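Local coordinates for protein response regulator aspartate phosphatase H (Bacillus subtilis, PDB 3Q15) that dephosphorylates the sporulation response regulator Spo0F and inhibits its activity, and also acts on the competence regulator ComA, helping separate sporulation from competence in time, at residues K100-F105 against D137-E142; G122-A127 against A148-H153; Q239-H244 against S268-K273. All coordinates share one frame; numbering follows the deposited sequence.

Contact 1: K100-F105 against D137-E142; sequences KYYSLF and DIEKAE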
loop_
_atom_site.group_PDB
_atom_site.type_symbol
_atom_site.label_atom_id
_atom_site.label_comp_id
_atom_site.label_asym_id
_atom_site.label_seq_id
_atom_site.Cartn_x
_atom_site.Cartn_y
_atom_site.Cartn_z
ATOM N N LYS A 100 -21.740 1.433 -8.583
ATOM C CA LYS A 100 -20.382 1.572 -9.074
ATOM C C LYS A 100 -19.390 1.192 -7.982
ATOM O O LYS A 100 -18.400 0.511 -8.242
ATOM C CB LYS A 100 -20.127 3.002 -9.549
ATOM C CG LYS A 100 -18.759 3.211 -10.171
ATOM C CD LYS A 100 -18.639 4.600 -10.777
ATOM C CE LYS A 100 -17.367 4.737 -11.601
ATOM N NZ LYS A 100 -17.239 6.093 -12.204
ATOM N N TYR A 101 -19.667 1.630 -6.758
ATOM C CA TYR A 101 -18.786 1.360 -5.627
ATOM C C TYR A 101 -18.685 -0.134 -5.354
ATOM O O TYR A 101 -17.594 -0.671 -5.156
ATOM C CB TYR A 101 -19.279 2.080 -4.369
ATOM C CG TYR A 101 -18.650 1.557 -3.095
ATOM C CD1 TYR A 101 -19.344 0.695 -2.257
ATOM C CD2 TYR A 101 -17.354 1.910 -2.743
ATOM C CE1 TYR A 101 -18.771 0.212 -1.096
ATOM C CE2 TYR A 101 -16.773 1.430 -1.587
ATOM C CZ TYR A 101 -17.484 0.583 -0.765
ATOM O OH TYR A 101 -16.900 0.109 0.391
ATOM N N TYR A 102 -19.830 -0.802 -5.350
ATOM C CA TYR A 102 -19.872 -2.238 -5.109
ATOM C C TYR A 102 -19.177 -3.035 -6.212
ATOM O O TYR A 102 -18.424 -3.966 -5.927
ATOM C CB TYR A 102 -21.319 -2.704 -4.948
ATOM C CG TYR A 102 -21.870 -2.499 -3.553
ATOM C CD1 TYR A 102 -23.175 -2.062 -3.360
ATOM C CD2 TYR A 102 -21.091 -2.754 -2.431
ATOM C CE1 TYR A 102 -23.686 -1.876 -2.091
ATOM C CE2 TYR A 102 -21.594 -2.572 -1.154
ATOM C CZ TYR A 102 -22.897 -2.132 -0.993
ATOM O OH TYR A 102 -23.418 -1.945 0.263
ATOM N N SER A 103 -19.431 -2.675 -7.467
ATOM C CA SER A 103 -18.855 -3.414 -8.584
ATOM C C SER A 103 -17.333 -3.414 -8.494
ATOM O O SER A 103 -16.693 -4.431 -8.741
ATOM C CB SER A 103 -19.313 -2.839 -9.932
ATOM O OG SER A 103 -18.813 -1.524 -10.127
ATOM N N LEU A 104 -16.771 -2.266 -8.130
ATOM C CA LEU A 104 -15.329 -2.109 -7.981
ATOM C C LEU A 104 -14.819 -2.813 -6.727
ATOM O O LEU A 104 -13.748 -3.422 -6.731
ATOM C CB LEU A 104 -14.966 -0.623 -7.919
ATOM C CG LEU A 104 -15.198 0.204 -9.185
ATOM C CD1 LEU A 104 -15.141 1.693 -8.876
ATOM C CD2 LEU A 104 -14.183 -0.172 -10.263
ATOM N N PHE A 105 -15.591 -2.720 -5.650
ATOM C CA PHE A 105 -15.201 -3.321 -4.385
ATOM C C PHE A 105 -15.116 -4.834 -4.509
ATOM O O PHE A 105 -14.078 -5.430 -4.228
ATOM C CB PHE A 105 -16.173 -2.941 -3.265
ATOM C CG PHE A 105 -15.882 -3.632 -1.959
ATOM C CD1 PHE A 105 -14.973 -3.092 -1.059
ATOM C CD2 PHE A 105 -16.503 -4.830 -1.641
ATOM C CE1 PHE A 105 -14.695 -3.729 0.144
ATOM C CE2 PHE A 105 -16.231 -5.477 -0.442
ATOM C CZ PHE A 105 -15.324 -4.924 0.453
ATOM N N ASP A 137 -20.644 7.657 7.232
ATOM C CA ASP A 137 -19.313 7.449 7.800
ATOM C C ASP A 137 -18.995 5.986 8.110
ATOM O O ASP A 137 -17.840 5.570 8.030
ATOM C CB ASP A 137 -19.121 8.311 9.051
ATOM C CG ASP A 137 -19.068 9.791 8.734
ATOM O OD1 ASP A 137 -18.592 10.147 7.634
ATOM O OD2 ASP A 137 -19.504 10.601 9.581
ATOM N N ILE A 138 -20.015 5.212 8.471
ATOM C CA ILE A 138 -19.823 3.793 8.762
ATOM C C ILE A 138 -19.479 3.018 7.494
ATOM O O ILE A 138 -18.638 2.118 7.514
ATOM C CB ILE A 138 -21.066 3.174 9.425
ATOM C CG1 ILE A 138 -21.203 3.676 10.863
ATOM C CG2 ILE A 138 -20.979 1.655 9.404
ATOM C CD1 ILE A 138 -20.041 3.284 11.747
ATOM N N GLU A 139 -20.128 3.376 6.391
ATOM C CA GLU A 139 -19.826 2.762 5.105
ATOM C C GLU A 139 -18.347 2.963 4.791
ATOM O O GLU A 139 -17.662 2.034 4.360
ATOM C CB GLU A 139 -20.699 3.359 3.997
ATOM C CG GLU A 139 -20.746 2.526 2.723
ATOM C CD GLU A 139 -21.320 1.139 2.958
ATOM O OE1 GLU A 139 -22.287 1.016 3.740
ATOM O OE2 GLU A 139 -20.799 0.167 2.368
ATOM N N LYS A 140 -17.856 4.178 5.027
ATOM C CA LYS A 140 -16.443 4.484 4.825
ATOM C C LYS A 140 -15.548 3.660 5.751
ATOM O O LYS A 140 -14.542 3.102 5.314
ATOM C CB LYS A 140 -16.169 5.980 5.015
ATOM C CG LYS A 140 -16.883 6.884 4.011
ATOM C CD LYS A 140 -16.316 8.301 4.046
ATOM C CE LYS A 140 -17.104 9.256 3.154
ATOM N NZ LYS A 140 -18.467 9.520 3.691
ATOM N N ALA A 141 -15.913 3.588 7.028
ATOM C CA ALA A 141 -15.160 2.783 7.985
ATOM C C ALA A 141 -15.088 1.332 7.528
ATOM O O ALA A 141 -14.031 0.696 7.580
ATOM C CB ALA A 141 -15.795 2.867 9.365
ATOM N N GLU A 142 -16.228 0.821 7.081
ATOM C CA GLU A 142 -16.363 -0.574 6.699
ATOM C C GLU A 142 -15.409 -0.912 5.555
ATOM O O GLU A 142 -14.772 -1.965 5.553
ATOM C CB GLU A 142 -17.808 -0.861 6.293
ATOM C CG GLU A 142 -18.222 -2.310 6.446
ATOM C CD GLU A 142 -18.476 -2.709 7.892
ATOM O OE1 GLU A 142 -18.294 -1.864 8.797
ATOM O OE2 GLU A 142 -18.866 -3.874 8.119
HETATM O O HOH W 1 -18.315 -0.117 2.469
HETATM O O HOH W 2 -21.892 -2.483 2.311
HETATM O O HOH W 3 -24.575 -0.225 2.200
#

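Contact 2: G122-A127 against A148-H153; sequences GYYREA and AEAYYH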
loop_
_atom_site.group_PDB
_atom_site.type_symbol
_atom_site.label_atom_id
_atom_site.label_comp_id
_atom_site.label_asym_id
_atom_site.label_seq_id
_atom_site.Cartn_x
_atom_site.Cartn_y
_atom_site.Cartn_z
ATOM N N GLY A 122 -5.504 -1.948 -7.386
ATOM C CA GLY A 122 -6.054 -1.049 -8.380
ATOM C C GLY A 122 -7.549 -0.861 -8.225
ATOM O O GLY A 122 -8.053 0.254 -8.344
ATOM N N TYR A 123 -8.264 -1.950 -7.959
ATOM C CA TYR A 123 -9.708 -1.859 -7.756
ATOM C C TYR A 123 -10.042 -1.231 -6.405
ATOM O O TYR A 123 -10.989 -0.449 -6.296
ATOM C CB TYR A 123 -10.389 -3.221 -7.939
ATOM C CG TYR A 123 -10.513 -3.615 -9.399
ATOM C CD1 TYR A 123 -11.502 -3.061 -10.205
ATOM C CD2 TYR A 123 -9.633 -4.521 -9.974
ATOM C CE1 TYR A 123 -11.612 -3.404 -11.542
ATOM C CE2 TYR A 123 -9.734 -4.873 -11.305
ATOM C CZ TYR A 123 -10.722 -4.312 -12.085
ATOM O OH TYR A 123 -10.818 -4.665 -13.408
ATOM N N TYR A 124 -9.253 -1.556 -5.383
ATOM C CA TYR A 124 -9.427 -0.940 -4.072
ATOM C C TYR A 124 -9.331 0.578 -4.176
ATOM O O TYR A 124 -10.127 1.300 -3.579
ATOM C CB TYR A 124 -8.386 -1.447 -3.071
ATOM C CG TYR A 124 -8.573 -2.880 -2.634
ATOM C CD1 TYR A 124 -9.810 -3.503 -2.725
ATOM C CD2 TYR A 124 -7.506 -3.614 -2.129
ATOM C CE1 TYR A 124 -9.977 -4.819 -2.325
ATOM C CE2 TYR A 124 -7.664 -4.926 -1.727
ATOM C CZ TYR A 124 -8.899 -5.524 -1.827
ATOM O OH TYR A 124 -9.047 -6.832 -1.424
ATOM N N ARG A 125 -8.343 1.057 -4.928
ATOM C CA ARG A 125 -8.139 2.492 -5.086
ATOM C C ARG A 125 -9.318 3.136 -5.819
ATOM O O ARG A 125 -9.851 4.149 -5.376
ATOM C CB ARG A 125 -6.828 2.775 -5.821
ATOM C CG ARG A 125 -5.591 2.267 -5.095
ATOM C CD ARG A 125 -5.423 2.952 -3.743
ATOM N NE ARG A 125 -5.641 4.389 -3.856
ATOM C CZ ARG A 125 -4.715 5.257 -4.248
ATOM N NH1 ARG A 125 -3.497 4.834 -4.556
ATOM N NH2 ARG A 125 -5.004 6.548 -4.329
ATOM N N GLU A 126 -9.730 2.537 -6.932
ATOM C CA GLU A 126 -10.867 3.052 -7.687
ATOM C C GLU A 126 -12.131 3.043 -6.836
ATOM O O GLU A 126 -12.954 3.954 -6.922
ATOM C CB GLU A 126 -11.090 2.250 -8.976
ATOM C CG GLU A 126 -9.952 2.358 -9.986
ATOM C CD GLU A 126 -9.629 3.798 -10.357
ATOM O OE1 GLU A 126 -8.480 4.233 -10.122
ATOM O OE2 GLU A 126 -10.517 4.495 -10.890
ATOM N N ALA A 127 -12.279 2.008 -6.014
ATOM C CA ALA A 127 -13.441 1.887 -5.142
ATOM C C ALA A 127 -13.484 3.020 -4.118
ATOM O O ALA A 127 -14.532 3.632 -3.895
ATOM C CB ALA A 127 -13.448 0.530 -4.450
ATOM N N ALA A 148 -8.192 -3.073 5.060
ATOM C CA ALA A 148 -7.097 -3.220 6.019
ATOM C C ALA A 148 -6.752 -4.690 6.218
ATOM O O ALA A 148 -5.578 -5.066 6.261
ATOM C CB ALA A 148 -7.456 -2.572 7.356
ATOM N N GLU A 149 -7.783 -5.519 6.341
ATOM C CA GLU A 149 -7.589 -6.954 6.501
ATOM C C GLU A 149 -6.914 -7.546 5.271
ATOM O O GLU A 149 -6.026 -8.389 5.383
ATOM C CB GLU A 149 -8.921 -7.656 6.767
ATOM C CG GLU A 149 -9.553 -7.273 8.094
ATOM C CD GLU A 149 -10.640 -8.237 8.527
ATOM O OE1 GLU A 149 -10.575 -8.726 9.679
ATOM O OE2 GLU A 149 -11.557 -8.498 7.717
ATOM N N ALA A 150 -7.340 -7.093 4.096
ATOM C CA ALA A 150 -6.750 -7.564 2.852
ATOM C C ALA A 150 -5.272 -7.200 2.786
ATOM O O ALA A 150 -4.433 -8.056 2.528
ATOM C CB ALA A 150 -7.498 -7.006 1.654
ATOM N N TYR A 151 -4.951 -5.932 3.028
ATOM C CA TYR A 151 -3.556 -5.504 3.000
ATOM C C TYR A 151 -2.714 -6.273 4.019
ATOM O O TYR A 151 -1.543 -6.566 3.775
ATOM C CB TYR A 151 -3.434 -3.995 3.234
ATOM C CG TYR A 151 -3.678 -3.164 1.993
ATOM C CD1 TYR A 151 -2.789 -3.201 0.930
ATOM C CD2 TYR A 151 -4.789 -2.334 1.889
ATOM C CE1 TYR A 151 -2.999 -2.446 -0.208
ATOM C CE2 TYR A 151 -5.012 -1.570 0.749
ATOM C CZ TYR A 151 -4.112 -1.630 -0.292
ATOM O OH TYR A 151 -4.321 -0.878 -1.421
ATOM N N TYR A 152 -3.312 -6.595 5.162
ATOM C CA TYR A 152 -2.623 -7.403 6.163
ATOM C C TYR A 152 -2.278 -8.786 5.615
ATOM O O TYR A 152 -1.140 -9.238 5.736
ATOM C CB TYR A 152 -3.456 -7.526 7.443
ATOM C CG TYR A 152 -2.961 -8.601 8.383
ATOM C CD1 TYR A 152 -1.804 -8.418 9.133
ATOM C CD2 TYR A 152 -3.649 -9.800 8.521
ATOM C CE1 TYR A 152 -1.347 -9.400 9.994
ATOM C CE2 TYR A 152 -3.199 -10.789 9.382
ATOM C CZ TYR A 152 -2.049 -10.581 10.114
ATOM O OH TYR A 152 -1.602 -11.559 10.968
ATOM N N HIS A 153 -3.262 -9.453 5.015
ATOM C CA HIS A 153 -3.039 -10.765 4.410
ATOM C C HIS A 153 -2.016 -10.654 3.284
ATOM O O HIS A 153 -1.244 -11.581 3.037
ATOM C CB HIS A 153 -4.353 -11.351 3.885
ATOM C CG HIS A 153 -4.226 -12.745 3.342
ATOM N ND1 HIS A 153 -4.255 -13.862 4.150
ATOM C CD2 HIS A 153 -4.080 -13.199 2.075
ATOM C CE1 HIS A 153 -4.129 -14.947 3.402
ATOM N NE2 HIS A 153 -4.022 -14.572 2.140
#

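Contact 3: Q239-H244 against S268-K273; sequences QMAVEH and SWTLCK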
loop_
_atom_site.group_PDB
_atom_site.type_symbol
_atom_site.label_atom_id
_atom_site.label_comp_id
_atom_site.label_asym_id
_atom_site.label_seq_id
_atom_site.Cartn_x
_atom_site.Cartn_y
_atom_site.Cartn_z
ATOM N N GLN A 239 5.792 -16.382 32.121
ATOM C CA GLN A 239 4.934 -16.426 33.299
ATOM C C GLN A 239 3.601 -15.728 33.026
ATOM O O GLN A 239 2.535 -16.285 33.285
ATOM C CB GLN A 239 5.646 -15.812 34.508
ATOM C CG GLN A 239 4.979 -16.102 35.843
ATOM C CD GLN A 239 5.961 -16.094 37.003
ATOM O OE1 GLN A 239 7.039 -16.687 36.924
ATOM N NE2 GLN A 239 5.593 -15.419 38.086
ATOM N N MET A 240 3.667 -14.512 32.491
ATOM C CA MET A 240 2.463 -13.779 32.117
ATOM C C MET A 240 1.695 -14.508 31.019
ATOM O O MET A 240 0.467 -14.543 31.019
ATOM C CB MET A 240 2.819 -12.362 31.662
ATOM C CG MET A 240 3.234 -11.442 32.794
ATOM S SD MET A 240 1.864 -11.099 33.912
ATOM C CE MET A 240 0.877 -10.001 32.903
ATOM N N ALA A 241 2.432 -15.090 30.080
ATOM C CA ALA A 241 1.825 -15.869 29.011
ATOM C C ALA A 241 0.991 -17.005 29.587
ATOM O O ALA A 241 -0.193 -17.142 29.280
ATOM C CB ALA A 241 2.891 -16.413 28.084
ATOM N N VAL A 242 1.614 -17.821 30.430
ATOM C CA VAL A 242 0.928 -18.974 30.997
ATOM C C VAL A 242 -0.272 -18.531 31.818
ATOM O O VAL A 242 -1.326 -19.166 31.791
ATOM C CB VAL A 242 1.866 -19.820 31.874
ATOM C CG1 VAL A 242 1.060 -20.750 32.772
ATOM C CG2 VAL A 242 2.834 -20.604 31.004
ATOM N N GLU A 243 -0.103 -17.431 32.542
ATOM C CA GLU A 243 -1.171 -16.879 33.361
ATOM C C GLU A 243 -2.395 -16.539 32.518
ATOM O O GLU A 243 -3.526 -16.884 32.867
ATOM C CB GLU A 243 -0.677 -15.634 34.094
ATOM C CG GLU A 243 -1.759 -14.880 34.829
ATOM C CD GLU A 243 -1.207 -13.704 35.603
ATOM O OE1 GLU A 243 -0.021 -13.760 35.993
ATOM O OE2 GLU A 243 -1.956 -12.726 35.814
ATOM N N HIS A 244 -2.167 -15.861 31.400
ATOM C CA HIS A 244 -3.270 -15.472 30.539
ATOM C C HIS A 244 -3.832 -16.650 29.752
ATOM O O HIS A 244 -5.041 -16.732 29.545
ATOM C CB HIS A 244 -2.873 -14.311 29.626
ATOM C CG HIS A 244 -2.713 -13.012 30.353
ATOM N ND1 HIS A 244 -1.578 -12.690 31.063
ATOM C CD2 HIS A 244 -3.558 -11.961 30.498
ATOM C CE1 HIS A 244 -1.722 -11.493 31.603
ATOM N NE2 HIS A 244 -2.917 -11.031 31.277
ATOM N N SER A 268 0.501 -25.218 25.737
ATOM C CA SER A 268 1.434 -26.339 25.626
ATOM C C SER A 268 2.788 -25.913 25.063
ATOM O O SER A 268 3.833 -26.214 25.638
ATOM C CB SER A 268 0.835 -27.457 24.768
ATOM O OG SER A 268 -0.316 -28.009 25.387
ATOM N N TRP A 269 2.764 -25.214 23.934
ATOM C CA TRP A 269 3.990 -24.751 23.301
ATOM C C TRP A 269 4.798 -23.905 24.278
ATOM O O TRP A 269 6.003 -24.094 24.427
ATOM C CB TRP A 269 3.663 -23.932 22.053
ATOM C CG TRP A 269 4.855 -23.615 21.204
ATOM C CD1 TRP A 269 5.982 -24.373 21.057
ATOM C CD2 TRP A 269 5.044 -22.454 20.387
ATOM N NE1 TRP A 269 6.856 -23.757 20.193
ATOM C CE2 TRP A 269 6.306 -22.577 19.770
ATOM C CE3 TRP A 269 4.269 -21.322 20.116
ATOM C CZ2 TRP A 269 6.809 -21.611 18.899
ATOM C CZ3 TRP A 269 4.770 -20.362 19.250
ATOM C CH2 TRP A 269 6.030 -20.514 18.653
ATOM N N THR A 270 4.125 -22.974 24.946
ATOM C CA THR A 270 4.782 -22.088 25.902
ATOM C C THR A 270 5.414 -22.870 27.043
ATOM O O THR A 270 6.520 -22.563 27.480
ATOM C CB THR A 270 3.801 -21.056 26.485
ATOM O OG1 THR A 270 3.245 -20.276 25.421
ATOM C CG2 THR A 270 4.513 -20.133 27.454
ATOM N N LEU A 271 4.702 -23.882 27.526
ATOM C CA LEU A 271 5.203 -24.711 28.607
ATOM C C LEU A 271 6.417 -25.522 28.161
ATOM O O LEU A 271 7.358 -25.714 28.929
ATOM C CB LEU A 271 4.100 -25.626 29.137
ATOM C CG LEU A 271 3.037 -24.922 29.981
ATOM C CD1 LEU A 271 1.925 -25.878 30.390
ATOM C CD2 LEU A 271 3.677 -24.283 31.205
ATOM N N CYS A 272 6.392 -25.989 26.915
ATOM C CA CYS A 272 7.504 -26.758 26.363
ATOM C C CYS A 272 8.764 -25.906 26.226
ATOM O O CYS A 272 9.865 -26.355 26.537
ATOM C CB CYS A 272 7.130 -27.359 25.005
ATOM S SG CYS A 272 5.941 -28.720 25.089
ATOM N N LYS A 273 8.594 -24.679 25.751
ATOM C CA LYS A 273 9.712 -23.756 25.612
ATOM C C LYS A 273 10.246 -23.352 26.980
ATOM O O LYS A 273 11.414 -22.990 27.117
ATOM C CB LYS A 273 9.290 -22.520 24.815
ATOM C CG LYS A 273 9.141 -22.776 23.323
ATOM C CD LYS A 273 8.683 -21.535 22.576
ATOM C CE LYS A 273 7.279 -21.132 22.987
ATOM N NZ LYS A 273 6.724 -20.078 22.095
#

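Contact 1: K100-F105 against D137-E142
The carboxylate of Glu139 lies close to the rings of Tyr101 and Tyr102, and most of what joins them is water. The tyrosines lie on helix 93-113 and the glutamate near the start of helix 137-153.

Direct contact is thin. The carboxylate oxygen OE2 of Glu139 stands 4.0 Å from CE1 of Tyr101 and equally far from OH of Tyr102. The carboxylate plane is nearly perpendicular to both rings, 87° from that of Tyr101. Glu139 extends away from its backbone N (chi1 -163°) and then bends at chi2, which brings the carboxylate round to the two phenols.

The water bonds do the linking. Water 1 accepts from OH of Tyr101 at 2.5 Å. It donates both to OE2 of Glu139, at 2.5 Å, and to the main-chain O of Glu139, at 2.9 Å. Waters 2 and 3 both bond to OH of Tyr102. Water 2 lies in the ring plane, at the edge, and donates to OE2 of Glu139 at 2.9 Å. Water 3 donates to the other carboxylate oxygen, OE1, at 3.0 Å. OE2 thus takes two water bonds and OE1 one.

Apolar side chains pack beside the polar link. Phe143 of helix 137-153 touches the side chains of Tyr101 and Phe105, and helix 49-67 packs on Tyr102 through Ile53 and Leu57. An aromatic side chain from a chain of a different protein packs on Glu139.

Glu139 is buried, and the three waters give its carboxylate hydrogen-bond donors there. They probably help it to remain charged. Because Tyr101 and Tyr102 bind different waters, the carboxylate is tied to helix 93-113 at two points, and its orientation is probably fixed by this small network.

Contact 2: G122-A127 against A148-H153
This is a buried helix-to-helix contact made by a tyrosine, an alanine and a second tyrosine. It joins helix 117-128, in predicted TPR 1, to helix 137-153, which carries the start of predicted TPR 2. The backbones stay well apart, with 9.9 Å between CA of Tyr124 and CA of Ala150, so long side chains have to span the gap.

Tyr124 does most of the spanning. Its CG is anti to the carbonyl carbon (chi1 -71°), and Tyr124 leaves its backbone toward the other helix. The far end of the ring meets the methyl group of Ala150: CB of Ala150 is 3.5 Å from OH of Tyr124 and 4.0 Å from its CE2.

Tyr151 sends its ring back the other way. Its hydroxyl arrives near the plane of the Tyr124 ring, with OH of Tyr151 4.3 Å from CD2 of Tyr124. CE2 of Tyr151 lies at the same distance from that CD2 atom. The two tyrosines reach past one another from opposite helices, the hydroxyl of Tyr151 ending at the edge of the Tyr124 ring.

Neighbouring helices add to the packing. Met109 and Phe112 of helix 93-113 pack on Tyr124, and Phe112 also touches Ala150. The ring of Tyr151 lies nearly parallel to that of His163. Val159 of a second subunit packs on Tyr151, and Arg125 forms a salt bridge with Glu128 of that subunit, so the contact borders a subunit interface.

Across the two segments the contact is mostly apolar and rather loose. The hydroxyl of Tyr124 is buried against a methyl group and has no polar partner in the model. That is probably an energetic cost, offset by the apolar packing of the ring.

Contact 3: Q239-H244 against S268-K273
Val242 packs against Thr270 and Leu271 where helices 238-255 and 260-273 run side by side. It has the most surface buried here, followed by Thr270 and then Leu271. One branch of the valine does the work. CG2 of Val242 meets CD2 of Leu271 at 3.8 Å and CG2 of Thr270 at 4.0 Å.

Thr270 turns its methyl group to the opposite helix. CG2 is anti to the backbone N, and OG1 is anti to the carbonyl carbon (chi1 -59°). The methyl then touches two residues in a row, since CB of Ala241 lies 4.1 Å from CG2 of Thr270. OG1 of Thr270 is hydrogen-bonded to the carbonyl of Gly266 in its own helix. This threonine therefore presents carbon across the contact.

Leu271 starts out beside the interface rather than facing it, but the end of its side chain comes nearer. It crosses Val242 at about a right angle. Ala280 of helix 277-290 also touches it.

All three pairs meet through methyl carbons. The short side chains are consistent with the close backbones: CA of Val242 is 7.1 Å from CA of Thr270. The short axes approach to 10.0 Å and are roughly antiparallel, with 151° between their directions. Asp233 of helix 218-235 touches Ala241, bringing a third helix to this place. Such close antiparallel packing of successive helices, from predicted TPR 4 into predicted TPR 5, is typical of the tetratricopeptide-repeat superhelix.

Contacts 1 and 2 both use helix 137-153, at different points along it, and their centres are 11 Å apart. They also touch directly, for instance CB of Leu104 against CB of Ala127 at 4.0 Å. Contact 3 stands on the opposite side of the chain's centre, its centre about 42 Å from that of contact 1, and shares no helix with the others. All three are largely buried. Contact 1 relies on water and a carboxylate, and a chain of a different protein reaches it. Contact 2 packs tyrosine rings against an alanine methyl and one another, and borders a second subunit. Contact 3 is methyl against methyl, and no other chain of the assembly touches its segments.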